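Local atomic coordinates of phosphoribosylaminoimidazole-succinocarboxamide synthase (Saccharomyces cerevisiae, PDB entry 2CNQ), a protein that catalyses the ATP-dependent joining of 4-carboxy-5-aminoimidazole ribotide (CAIR) to L-aspartate, forming SAICAR in de novo purine biosynthesis. Residues F33-R38 with L56-S61; R122-G127 with K197-C202; P157-S162 with D186-V191; I211-T216 with E234-D239. All coordinates share one frame; numbering follows the deposited sequence. Where two conformers were deposited one is given.

Contact 1: F33-R38 with L56-S61; sequences FVATDR and LLTKLS. With ADP (adenosine-5'-diphosphate), chain B.
The first torsion of Thr-58 (chi1 -62°) holds OG1 beside its own backbone N and anti to the carbonyl carbon, on the face of helix 53-67 that meets Ala-35 at the end of strand 30-35. This is helix-on-sheet packing, the strand being one of a four-stranded antiparallel sheet. Ala-35 CB sits 3.6 Å from Thr-58 OG1 and 4.5 Å from Leu-57 CB, and no direct hydrogen bond crosses. One water spans the gap instead, donating to Phe-33 O (2.9 Å) and to Thr-58 OG1 (2.8 Å), while the same hydroxyl is hydrogen-bonded to Gly-54 O one turn earlier. Phe-33 carries its CG anti to the backbone N (chi1 -167°), which turns the ring to the nucleotide: ADP O4' lies in the ring plane at its edge, 3.4 Å from CE2, and ADP C8 is 3.5 Å from CZ. Cutting this side chain back to an alanine would probably leave the ribose and C8 of ADP without that edge contact and freer to shift. On the helix, Leu-57 O accepts twice, Ser-61 N and Ser-61 OG reaching it from opposite faces of its carbonyl plane.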
# COMPACT_ATOMS: atom_id res chain seq x y z
N PHE A 33 -13.23 6.58 1.73
CA PHE A 33 -11.87 6.41 1.30
C PHE A 33 -11.93 5.64 -0.01
O PHE A 33 -12.09 4.43 0.01
CB PHE A 33 -11.22 5.61 2.43
CG PHE A 33 -9.74 5.54 2.38
CD1 PHE A 33 -9.09 4.36 2.08
CD2 PHE A 33 -9.00 6.60 2.72
CE1 PHE A 33 -7.72 4.28 2.15
CE2 PHE A 33 -7.62 6.53 2.80
CZ PHE A 33 -7.00 5.37 2.50
N VAL A 34 -11.87 6.36 -1.09
CA VAL A 34 -12.17 5.80 -2.38
C VAL A 34 -10.89 5.58 -3.12
O VAL A 34 -10.19 6.52 -3.41
CB VAL A 34 -13.09 6.70 -3.20
CG1 VAL A 34 -13.52 5.94 -4.42
CG2 VAL A 34 -14.27 7.16 -2.39
N ALA A 35 -10.59 4.35 -3.45
CA ALA A 35 -9.46 4.06 -4.28
C ALA A 35 -9.89 4.15 -5.71
O ALA A 35 -10.68 3.36 -6.17
CB ALA A 35 -8.89 2.71 -3.98
N THR A 36 -9.40 5.15 -6.39
CA THR A 36 -9.64 5.29 -7.79
C THR A 36 -8.75 4.30 -8.52
O THR A 36 -8.08 3.50 -7.91
CB THR A 36 -9.40 6.70 -8.27
OG1 THR A 36 -8.01 6.94 -8.35
CG2 THR A 36 -10.12 7.70 -7.43
N ASP A 37 -8.79 4.39 -9.82
CA ASP A 37 -8.00 3.58 -10.69
C ASP A 37 -6.76 4.27 -11.16
O ASP A 37 -6.08 3.77 -12.03
CB ASP A 37 -8.85 3.12 -11.84
CG ASP A 37 -9.90 2.18 -11.40
OD1 ASP A 37 -10.93 2.08 -12.10
OD2 ASP A 37 -9.73 1.51 -10.38
N ARG A 38 -6.45 5.41 -10.58
CA ARG A 38 -5.24 6.06 -10.89
C ARG A 38 -4.07 5.20 -10.48
O ARG A 38 -4.12 4.41 -9.57
CB ARG A 38 -5.15 7.39 -10.17
CG ARG A 38 -6.24 8.36 -10.59
CD ARG A 38 -6.03 9.73 -10.03
NE ARG A 38 -5.99 9.78 -8.59
CZ ARG A 38 -7.00 10.13 -7.82
NH1 ARG A 38 -6.83 10.25 -6.52
NH2 ARG A 38 -8.19 10.37 -8.32
N LEU A 56 -9.32 -3.49 -6.63
CA LEU A 56 -8.35 -4.46 -6.15
C LEU A 56 -7.67 -3.97 -4.92
O LEU A 56 -7.51 -4.72 -3.96
CB LEU A 56 -7.38 -4.76 -7.25
CG LEU A 56 -6.41 -5.88 -6.95
CD1 LEU A 56 -6.04 -6.52 -8.23
CD2 LEU A 56 -5.17 -5.42 -6.26
N LEU A 57 -7.27 -2.73 -4.89
CA LEU A 57 -6.59 -2.23 -3.71
C LEU A 57 -7.49 -2.30 -2.53
O LEU A 57 -7.05 -2.58 -1.43
CB LEU A 57 -6.14 -0.82 -3.91
CG LEU A 57 -5.23 -0.57 -5.08
CD1 LEU A 57 -4.93 0.89 -5.14
CD2 LEU A 57 -4.00 -1.40 -5.03
N THR A 58 -8.75 -2.00 -2.74
CA THR A 58 -9.71 -2.01 -1.68
C THR A 58 -9.91 -3.40 -1.19
O THR A 58 -9.81 -3.68 -0.02
CB THR A 58 -11.01 -1.40 -2.17
OG1 THR A 58 -10.79 -0.05 -2.55
CG2 THR A 58 -12.05 -1.41 -1.12
N LYS A 59 -10.24 -4.29 -2.10
CA LYS A 59 -10.54 -5.64 -1.71
C LYS A 59 -9.36 -6.32 -1.08
O LYS A 59 -9.49 -7.05 -0.13
CB LYS A 59 -10.99 -6.40 -2.94
CG LYS A 59 -12.26 -5.87 -3.57
CD LYS A 59 -13.50 -5.85 -2.68
CE LYS A 59 -14.64 -5.11 -3.40
NZ LYS A 59 -15.97 -5.32 -2.76
N LEU A 60 -8.20 -6.09 -1.61
CA LEU A 60 -7.02 -6.71 -1.07
C LEU A 60 -6.73 -6.15 0.31
O LEU A 60 -6.40 -6.87 1.21
CB LEU A 60 -5.87 -6.56 -2.01
CG LEU A 60 -4.62 -7.34 -1.65
CD1 LEU A 60 -4.89 -8.77 -1.31
CD2 LEU A 60 -3.67 -7.24 -2.79
N SER A 61 -6.89 -4.85 0.45
CA SER A 61 -6.75 -4.29 1.76
C SER A 61 -7.69 -4.94 2.72
O SER A 61 -7.32 -5.26 3.82
CB SER A 61 -7.04 -2.81 1.74
OG SER A 61 -6.04 -2.08 1.09
PB ADP B . -0.89 9.16 -1.29
O1B ADP B . -0.34 7.81 -1.19
O2B ADP B . -0.32 10.07 -0.28
O3B ADP B . -0.84 9.83 -2.57
PA ADP B . -3.48 7.97 -1.28
O1A ADP B . -2.98 6.63 -0.95
O2A ADP B . -3.97 8.23 -2.63
O3A ADP B . -2.42 9.06 -0.89
O5' ADP B . -4.64 8.38 -0.31
C5' ADP B . -4.75 7.99 1.04
C4' ADP B . -4.46 9.17 1.92
O4' ADP B . -5.25 8.99 3.09
C3' ADP B . -3.04 9.24 2.40
O3' ADP B . -2.71 10.57 2.73
C2' ADP B . -3.10 8.45 3.68
O2' ADP B . -2.04 8.71 4.54
C1' ADP B . -4.40 8.91 4.22
N9 ADP B . -5.04 8.04 5.16
C8 ADP B . -5.07 6.70 5.13
N7 ADP B . -5.82 6.19 6.06
C5 ADP B . -6.29 7.25 6.74
C6 ADP B . -7.17 7.41 7.83
N6 ADP B . -7.73 6.37 8.42
N1 ADP B . -7.39 8.63 8.32
C2 ADP B . -6.86 9.68 7.69
N3 ADP B . -6.09 9.66 6.61
C4 ADP B . -5.81 8.44 6.16
O HOH W 1 -10.58 2.07 -0.71

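Contact 2: R122-G127 with K197-C202; sequences RGYITG and KLYSKC. With AMZ (aminoimidazole 4-carboxamide ribonucleotide), chain C.
Tyr-199 drives its hydroxyl into the corner at Gly-123, and this is the tight part of the contact: OH lies 3.1 Å from Gly-123 CA, and a side chain at that position would run straight into the phenol oxygen. With CG anti to the backbone N (chi1 167°), the tyrosine reaches from helix 185-209 to the chain corner that follows strand 113-122. Its OH also meets the edge of the Tyr-124 ring, in that ring's plane, 3.8 Å from CE1, and the two side chains cross at about a right angle. The hydroxyl is hydrogen-bonded to Ile-213 O. It makes no such bond to Gly-123 N, where the angle is poor and the N-H is paired with Ala-214 O instead. The opposite character appears along the rest of the helix segment, where Lys-197 is exposed and Ser-200 and Lys-201 are partly so, none of them touching 122-127. Just before the corner, at the end of strand 113-122, Arg-122 grips the nucleotide with two nearly straight bonds, NH1 to AMZ OP2 (2.9 Å, 177°) and NH2 to AMZ OP1 (2.9 Å, 172°). The phosphorus lies in the guanidinium plane, and NH2 has a second partner in His-140. Ser-128 OG is also hydrogen-bonded to AMZ. Bidentate Arg-122 and close-packed Gly-127, its CA 3.5 Å from AMZ OP2, mark a nucleotide phosphate pocket.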
# COMPACT_ATOMS: atom_id res chain seq x y z
N ARG A 122 10.97 -4.42 5.19
CA ARG A 122 11.64 -5.14 4.15
C ARG A 122 12.01 -6.50 4.64
O ARG A 122 12.74 -6.64 5.59
CB ARG A 122 12.87 -4.43 3.70
CG ARG A 122 12.61 -3.01 3.30
CD ARG A 122 13.88 -2.34 2.90
NE ARG A 122 13.68 -0.93 2.71
CZ ARG A 122 13.31 -0.38 1.59
NH1 ARG A 122 13.24 -1.05 0.48
NH2 ARG A 122 13.02 0.90 1.60
N GLY A 123 11.51 -7.51 3.98
CA GLY A 123 11.97 -8.85 4.23
C GLY A 123 13.12 -9.25 3.38
O GLY A 123 13.87 -10.15 3.72
N TYR A 124 13.27 -8.58 2.25
CA TYR A 124 14.21 -8.92 1.23
C TYR A 124 14.77 -7.64 0.74
O TYR A 124 14.11 -6.61 0.73
CB TYR A 124 13.52 -9.63 0.09
CG TYR A 124 12.93 -10.93 0.48
CD1 TYR A 124 11.78 -10.99 1.24
CD2 TYR A 124 13.51 -12.11 0.09
CE1 TYR A 124 11.25 -12.19 1.60
CE2 TYR A 124 12.97 -13.31 0.45
CZ TYR A 124 11.85 -13.35 1.20
OH TYR A 124 11.28 -14.52 1.57
N ILE A 125 16.01 -7.70 0.30
CA ILE A 125 16.69 -6.50 -0.07
C ILE A 125 16.50 -6.20 -1.51
O ILE A 125 16.91 -6.94 -2.38
CB ILE A 125 18.14 -6.55 0.36
CG1 ILE A 125 18.74 -5.17 0.24
CG2 ILE A 125 18.97 -7.59 -0.35
CD1 ILE A 125 20.06 -5.04 0.91
N THR A 126 15.86 -5.08 -1.79
CA THR A 126 15.59 -4.67 -3.12
C THR A 126 15.35 -3.20 -3.11
O THR A 126 15.40 -2.55 -2.09
CB THR A 126 14.39 -5.45 -3.69
OG1 THR A 126 14.26 -5.16 -5.06
CG2 THR A 126 13.10 -5.11 -3.02
N GLY A 127 15.11 -2.63 -4.25
CA GLY A 127 14.66 -1.27 -4.30
C GLY A 127 15.65 -0.34 -3.70
O GLY A 127 16.86 -0.47 -3.89
N LYS A 197 6.09 -7.53 12.92
CA LYS A 197 5.24 -8.62 13.28
C LYS A 197 4.17 -8.85 12.23
O LYS A 197 3.94 -9.96 11.82
CB LYS A 197 4.61 -8.33 14.61
CG LYS A 197 3.94 -9.52 15.19
CD LYS A 197 3.35 -9.24 16.53
CE LYS A 197 4.38 -9.12 17.59
NZ LYS A 197 3.74 -9.23 18.94
N LEU A 198 3.52 -7.77 11.82
CA LEU A 198 2.49 -7.89 10.82
C LEU A 198 3.07 -8.39 9.54
O LEU A 198 2.54 -9.27 8.91
CB LEU A 198 1.79 -6.57 10.60
CG LEU A 198 1.10 -5.97 11.80
CD1 LEU A 198 0.51 -4.65 11.43
CD2 LEU A 198 0.04 -6.89 12.35
N TYR A 199 4.16 -7.80 9.13
CA TYR A 199 4.79 -8.23 7.92
C TYR A 199 5.14 -9.69 7.97
O TYR A 199 4.88 -10.40 7.04
CB TYR A 199 6.05 -7.41 7.65
CG TYR A 199 6.87 -8.02 6.59
CD1 TYR A 199 6.59 -7.79 5.28
CD2 TYR A 199 7.90 -8.84 6.90
CE1 TYR A 199 7.32 -8.41 4.29
CE2 TYR A 199 8.64 -9.47 5.94
CZ TYR A 199 8.34 -9.24 4.63
OH TYR A 199 9.10 -9.90 3.73
N SER A 200 5.76 -10.13 9.03
CA SER A 200 6.20 -11.50 9.09
C SER A 200 5.04 -12.45 8.99
O SER A 200 5.15 -13.46 8.33
CB SER A 200 6.97 -11.77 10.34
OG SER A 200 8.25 -11.20 10.20
N LYS A 201 3.96 -12.15 9.66
CA LYS A 201 2.80 -13.00 9.59
C LYS A 201 2.31 -13.07 8.18
O LYS A 201 1.98 -14.13 7.69
CB LYS A 201 1.74 -12.47 10.50
CG LYS A 201 0.49 -13.29 10.47
CD LYS A 201 -0.54 -12.84 11.46
CE LYS A 201 -1.82 -13.57 11.23
NZ LYS A 201 -2.74 -13.44 12.34
N CYS A 202 2.22 -11.94 7.52
CA CYS A 202 1.75 -11.92 6.18
C CYS A 202 2.72 -12.56 5.23
O CYS A 202 2.32 -13.24 4.31
CB CYS A 202 1.43 -10.51 5.76
SG CYS A 202 0.12 -9.78 6.70
O5 AMZ C . 3.28 4.77 -1.26
C6 AMZ C . 4.36 5.02 -0.78
N2 AMZ C . 4.73 6.22 -0.36
C3A AMZ C . 5.35 3.97 -0.60
C7A AMZ C . 5.21 2.67 -0.99
N3 AMZ C . 4.18 1.99 -1.53
N1 AMZ C . 6.56 4.14 -0.05
C5 AMZ C . 7.16 2.97 -0.08
N AMZ C . 6.35 2.06 -0.67
C1 AMZ C . 6.63 0.66 -0.82
C2 AMZ C . 7.18 0.28 -2.17
C3 AMZ C . 7.98 -0.95 -1.86
O2 AMZ C . 7.06 -2.02 -1.77
O1 AMZ C . 6.12 0.07 -3.08
O AMZ C . 7.67 0.37 0.08
C AMZ C . 8.53 -0.62 -0.48
C4 AMZ C . 9.94 -0.13 -0.48
O3 AMZ C . 10.08 0.83 -1.51
P AMZ C . 11.55 1.37 -1.84
OP1 AMZ C . 11.96 2.25 -0.71
O4 AMZ C . 11.36 2.14 -3.12
OP2 AMZ C . 12.48 0.21 -1.99

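Contact 3: P157-S162 with D186-V191; sequences PIFTPS and DLSRRV
Phe-159 and Val-191 meet at a slant, neither squarely over the ring nor in its plane. Val-191 CG1 is 3.9 Å from Phe-159 CE2 and 4.0 Å from Phe-159 CZ, so one methyl touches the far end of the ring. The torsions aim the two groups at each other: Phe-159 has CG anti to its backbone N (chi1 167°), and the valine directs CG1 in the same sense (chi1 164°). The CA atoms of Phe-159 and Val-191 are 8.5 Å apart. On the other flank of the ring, Ser-188, three residues earlier on the helix, brings OG to 4.2 Å from CE1, also obliquely; that side chain was deposited in two conformers, so its exact approach is tentative. One face of the phenyl is covered from within its own segment, since Pro-161 CD stands over the ring centre, 3.6 Å above the plane. Around these groups, Ala-192 also touches Phe-159, Ile-115 of strand 113-122 backs Val-191, and Ala-179, Ala-180 and Val-183 of helix 176-183 touch Ser-188. The contact thus seats helix 185-209 against strand 153-159, an outermost strand of the mixed sheet. With no hydrogen bond or ion pair across it, the 113 Å² buried here depends on shape and dispersion.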
# COMPACT_ATOMS: atom_id res chain seq x y z
N PRO A 157 13.15 -9.54 8.99
CA PRO A 157 12.62 -8.36 8.32
C PRO A 157 12.94 -7.13 9.10
O PRO A 157 13.03 -7.19 10.32
CB PRO A 157 11.12 -8.62 8.31
CG PRO A 157 11.01 -10.09 8.43
CD PRO A 157 12.10 -10.47 9.38
N ILE A 158 13.10 -6.03 8.39
CA ILE A 158 13.51 -4.83 9.01
C ILE A 158 12.57 -3.71 8.73
O ILE A 158 12.11 -3.49 7.62
CB ILE A 158 14.92 -4.48 8.64
CG1 ILE A 158 15.18 -4.41 7.17
CG2 ILE A 158 15.87 -5.48 9.33
CD1 ILE A 158 16.50 -3.84 6.83
N PHE A 159 12.29 -2.96 9.78
CA PHE A 159 11.60 -1.71 9.70
C PHE A 159 12.54 -0.66 9.16
O PHE A 159 13.58 -0.41 9.72
CB PHE A 159 11.14 -1.35 11.08
CG PHE A 159 10.67 0.06 11.23
CD1 PHE A 159 11.31 0.89 12.12
CD2 PHE A 159 9.58 0.54 10.57
CE1 PHE A 159 10.84 2.16 12.35
CE2 PHE A 159 9.13 1.81 10.77
CZ PHE A 159 9.76 2.61 11.68
N THR A 160 12.14 -0.05 8.06
CA THR A 160 12.95 0.91 7.38
C THR A 160 12.07 2.07 7.01
O THR A 160 11.49 2.12 5.95
CB THR A 160 13.65 0.32 6.19
OG1 THR A 160 12.70 -0.07 5.21
CG2 THR A 160 14.47 -0.87 6.55
N PRO A 161 11.87 2.99 7.91
CA PRO A 161 10.89 4.03 7.68
C PRO A 161 11.30 5.00 6.65
O PRO A 161 12.46 5.24 6.43
CB PRO A 161 10.77 4.71 9.04
CG PRO A 161 12.09 4.45 9.68
CD PRO A 161 12.51 3.09 9.22
N SER A 162 10.31 5.63 6.06
CA SER A 162 10.54 6.80 5.29
C SER A 162 9.63 7.89 5.79
O SER A 162 8.63 7.65 6.42
CB SER A 162 10.35 6.51 3.82
OG SER A 162 9.04 6.68 3.47
N ASP A 186 9.37 5.67 22.08
CA ASP A 186 8.56 4.54 22.43
C ASP A 186 7.69 4.18 21.26
O ASP A 186 7.60 3.03 20.89
CB ASP A 186 7.76 4.80 23.67
CG ASP A 186 8.64 4.96 24.90
OD1 ASP A 186 8.24 5.67 25.83
OD2 ASP A 186 9.73 4.37 24.96
N LEU A 187 7.06 5.16 20.68
CA LEU A 187 6.15 4.89 19.60
C LEU A 187 6.89 4.33 18.43
O LEU A 187 6.42 3.40 17.80
CB LEU A 187 5.39 6.14 19.22
CG LEU A 187 4.39 5.93 18.11
CD1 LEU A 187 3.35 4.88 18.48
CD2 LEU A 187 3.75 7.25 17.77
N SER A 188 8.05 4.86 18.10
CA SER A 188 8.78 4.35 16.96
C SER A 188 9.13 2.90 17.14
O SER A 188 9.06 2.14 16.20
CB SER A 188 10.07 5.14 16.79
OG SER A 188 10.81 4.75 15.63
N ARG A 189 9.54 2.50 18.33
CA ARG A 189 9.85 1.12 18.54
C ARG A 189 8.60 0.29 18.42
O ARG A 189 8.64 -0.77 17.85
CB ARG A 189 10.46 0.93 19.91
CG ARG A 189 10.92 -0.51 20.09
CD ARG A 189 11.37 -0.74 21.47
NE ARG A 189 11.97 -2.04 21.68
CZ ARG A 189 13.27 -2.28 21.64
NH1 ARG A 189 13.69 -3.50 21.87
NH2 ARG A 189 14.13 -1.32 21.38
N ARG A 190 7.49 0.76 18.96
CA ARG A 190 6.28 0.02 18.86
C ARG A 190 5.88 -0.14 17.42
O ARG A 190 5.43 -1.19 17.01
CB ARG A 190 5.16 0.71 19.59
CG ARG A 190 5.29 0.64 21.06
CD ARG A 190 4.31 1.53 21.73
NE ARG A 190 2.96 1.10 21.45
CZ ARG A 190 1.88 1.86 21.57
NH1 ARG A 190 1.98 3.13 21.92
NH2 ARG A 190 0.69 1.34 21.33
N VAL A 191 6.02 0.91 16.64
CA VAL A 191 5.74 0.88 15.24
C VAL A 191 6.62 -0.14 14.58
O VAL A 191 6.13 -0.97 13.81
CB VAL A 191 5.97 2.26 14.64
CG1 VAL A 191 6.08 2.21 13.15
CG2 VAL A 191 4.89 3.19 15.10

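Contact 4: I211-T216 with E234-D239; sequences IIIADT and EVLTPD. With AMZ (aminoimidazole 4-carboxamide ribonucleotide), chain C.
Leu-236 packs on Ile-213 and Thr-216 in a buried, mainly apolar contact between the two arms of the beta hairpin formed by strands 211-223 and 228-245, at a point where the second arm leaves regular strand geometry. Leu-236 has positive phi and psi (49°, 54°), and its CD2 methyl does most of the touching: 3.8 Å from Ile-213 CG2 and 3.3 Å from Thr-216 OG1. Both neighbours cross the leucine at about a right angle. No direct hydrogen bond joins the segments, but a water links Thr-216 OG1 (2.6 Å) with Leu-236 N, whose N-H it accepts at 2.7 Å; the threonine hydroxyl is also bonded to Ser-241 OG. Within 234-239, Thr-237 OG1 donates to Glu-234 OE2 (2.7 Å) from well above the carboxylate plane, and that oxygen also pairs with Arg-21. Asp-215 turns its CG between backbone N and carbonyl carbon (chi1 57°), which carries OD2 to the ribose, where it accepts a hydrogen bond from AMZ O2 (2.6 Å). Its OD1 forms a salt bridge with Arg-242. Replacing this residue by an alanine would probably leave the ribose hydroxyl without its acceptor and the Arg-242 guanidinium without a carboxylate mate. Asp-239, too, lies in the ligand pocket. The chemistry is therefore divided: methyl contacts and one bridging water join the arms, while the carboxylate of Asp-215 bonds the ribose.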
# COMPACT_ATOMS: atom_id res chain seq x y z
N ILE A 211 3.91 -16.54 -2.84
CA ILE A 211 4.37 -15.19 -3.06
C ILE A 211 5.31 -14.82 -1.97
O ILE A 211 5.05 -15.01 -0.81
CB ILE A 211 3.23 -14.17 -3.28
CG1 ILE A 211 2.74 -14.28 -4.74
CG2 ILE A 211 3.72 -12.76 -3.03
CD1 ILE A 211 1.58 -13.38 -5.07
N ILE A 212 6.41 -14.25 -2.40
CA ILE A 212 7.32 -13.59 -1.51
C ILE A 212 6.92 -12.15 -1.43
O ILE A 212 6.90 -11.46 -2.42
CB ILE A 212 8.74 -13.72 -2.02
CG1 ILE A 212 9.20 -15.16 -1.90
CG2 ILE A 212 9.64 -12.80 -1.23
CD1 ILE A 212 10.50 -15.44 -2.56
N ILE A 213 6.60 -11.70 -0.24
CA ILE A 213 6.38 -10.29 -0.03
C ILE A 213 7.74 -9.72 0.22
O ILE A 213 8.31 -9.90 1.28
CB ILE A 213 5.47 -10.01 1.14
CG1 ILE A 213 4.18 -10.78 1.03
CG2 ILE A 213 5.22 -8.53 1.19
CD1 ILE A 213 3.28 -10.60 2.18
N ALA A 214 8.32 -9.07 -0.75
CA ALA A 214 9.65 -8.60 -0.59
C ALA A 214 9.72 -7.50 0.43
O ALA A 214 10.60 -7.47 1.27
CB ALA A 214 10.18 -8.11 -1.88
N ASP A 215 8.78 -6.59 0.34
CA ASP A 215 8.72 -5.46 1.20
C ASP A 215 7.32 -4.89 1.10
O ASP A 215 6.53 -5.27 0.25
CB ASP A 215 9.82 -4.46 0.86
CG ASP A 215 9.81 -3.99 -0.55
OD1 ASP A 215 10.90 -3.62 -1.00
OD2 ASP A 215 8.74 -3.93 -1.17
N THR A 216 7.03 -3.98 1.99
CA THR A 216 5.74 -3.37 1.99
C THR A 216 5.80 -2.11 2.79
O THR A 216 6.63 -1.96 3.65
CB THR A 216 4.70 -4.32 2.59
OG1 THR A 216 3.40 -3.88 2.25
CG2 THR A 216 4.78 -4.43 4.07
N GLU A 234 -3.99 1.54 3.02
CA GLU A 234 -4.08 0.29 2.36
C GLU A 234 -3.05 -0.64 2.92
O GLU A 234 -2.06 -0.23 3.48
CB GLU A 234 -3.90 0.44 0.86
CG GLU A 234 -2.49 0.75 0.47
CD GLU A 234 -2.31 0.95 -0.99
OE1 GLU A 234 -1.41 1.73 -1.33
OE2 GLU A 234 -3.03 0.34 -1.78
N VAL A 235 -3.31 -1.91 2.73
CA VAL A 235 -2.48 -2.93 3.33
C VAL A 235 -2.15 -3.95 2.29
O VAL A 235 -3.04 -4.55 1.72
CB VAL A 235 -3.19 -3.58 4.49
CG1 VAL A 235 -2.28 -4.59 5.11
CG2 VAL A 235 -3.64 -2.56 5.49
N LEU A 236 -0.86 -4.13 2.10
CA LEU A 236 -0.32 -5.23 1.32
C LEU A 236 -1.02 -5.34 0.00
O LEU A 236 -1.47 -6.39 -0.43
CB LEU A 236 -0.33 -6.51 2.13
CG LEU A 236 0.78 -6.52 3.14
CD1 LEU A 236 0.46 -7.48 4.25
CD2 LEU A 236 2.09 -6.89 2.48
N THR A 237 -1.04 -4.23 -0.69
CA THR A 237 -1.50 -4.21 -2.05
C THR A 237 -0.30 -4.14 -2.94
O THR A 237 0.80 -3.89 -2.52
CB THR A 237 -2.41 -3.06 -2.33
OG1 THR A 237 -1.60 -1.90 -2.44
CG2 THR A 237 -3.47 -2.90 -1.28
N PRO A 238 -0.50 -4.30 -4.24
CA PRO A 238 0.63 -4.23 -5.13
C PRO A 238 1.06 -2.83 -5.40
O PRO A 238 2.08 -2.64 -6.01
CB PRO A 238 0.17 -5.00 -6.37
CG PRO A 238 -1.10 -5.68 -5.95
CD PRO A 238 -1.69 -4.78 -4.93
N ASP A 239 0.32 -1.85 -4.89
CA ASP A 239 0.86 -0.50 -4.83
C ASP A 239 1.77 -0.37 -3.64
O ASP A 239 2.78 0.29 -3.72
CB ASP A 239 -0.25 0.53 -4.67
CG ASP A 239 -0.84 1.00 -5.94
OD1 ASP A 239 -1.72 1.87 -5.86
OD2 ASP A 239 -0.41 0.61 -7.01
O5 AMZ C . 3.28 4.77 -1.26
C6 AMZ C . 4.36 5.02 -0.78
N2 AMZ C . 4.73 6.22 -0.36
C3A AMZ C . 5.35 3.97 -0.60
C7A AMZ C . 5.21 2.67 -0.99
N3 AMZ C . 4.18 1.99 -1.53
N1 AMZ C . 6.56 4.14 -0.05
C5 AMZ C . 7.16 2.97 -0.08
N AMZ C . 6.35 2.06 -0.67
C1 AMZ C . 6.63 0.66 -0.82
C2 AMZ C . 7.18 0.28 -2.17
C3 AMZ C . 7.98 -0.95 -1.86
O2 AMZ C . 7.06 -2.02 -1.77
O1 AMZ C . 6.12 0.07 -3.08
O AMZ C . 7.67 0.37 0.08
C AMZ C . 8.53 -0.62 -0.48
C4 AMZ C . 9.94 -0.13 -0.48
O3 AMZ C . 10.08 0.83 -1.51
P AMZ C . 11.55 1.37 -1.84
OP1 AMZ C . 11.96 2.25 -0.71
O4 AMZ C . 11.36 2.14 -3.12
OP2 AMZ C . 12.48 0.21 -1.99
O HOH W 2 1.24 -2.54 2.82

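All four contacts are buried where they touch, yet their depth differs: contact 4 lies about 7 Å from the centre of the chain, contact 1 about 10 Å, contact 2 about 13 Å and contact 3 about 17 Å (centre to centre), with exposed helix residues nearby. Contacts 2 and 3 share helix 185-209, and Arg-122 N bonds to Ile-158 O between them. Contact 4 touches contact 2 where Tyr-124 packs on Ile-212, and contact 1 through Ser-61 OG and Val-235 N. Chemistry follows place: contacts 1 and 4 include bridging waters, contacts 2 and 4 reach AMZ and contact 1 reaches ADP, whereas contact 3 is chiefly hydrophobic packing.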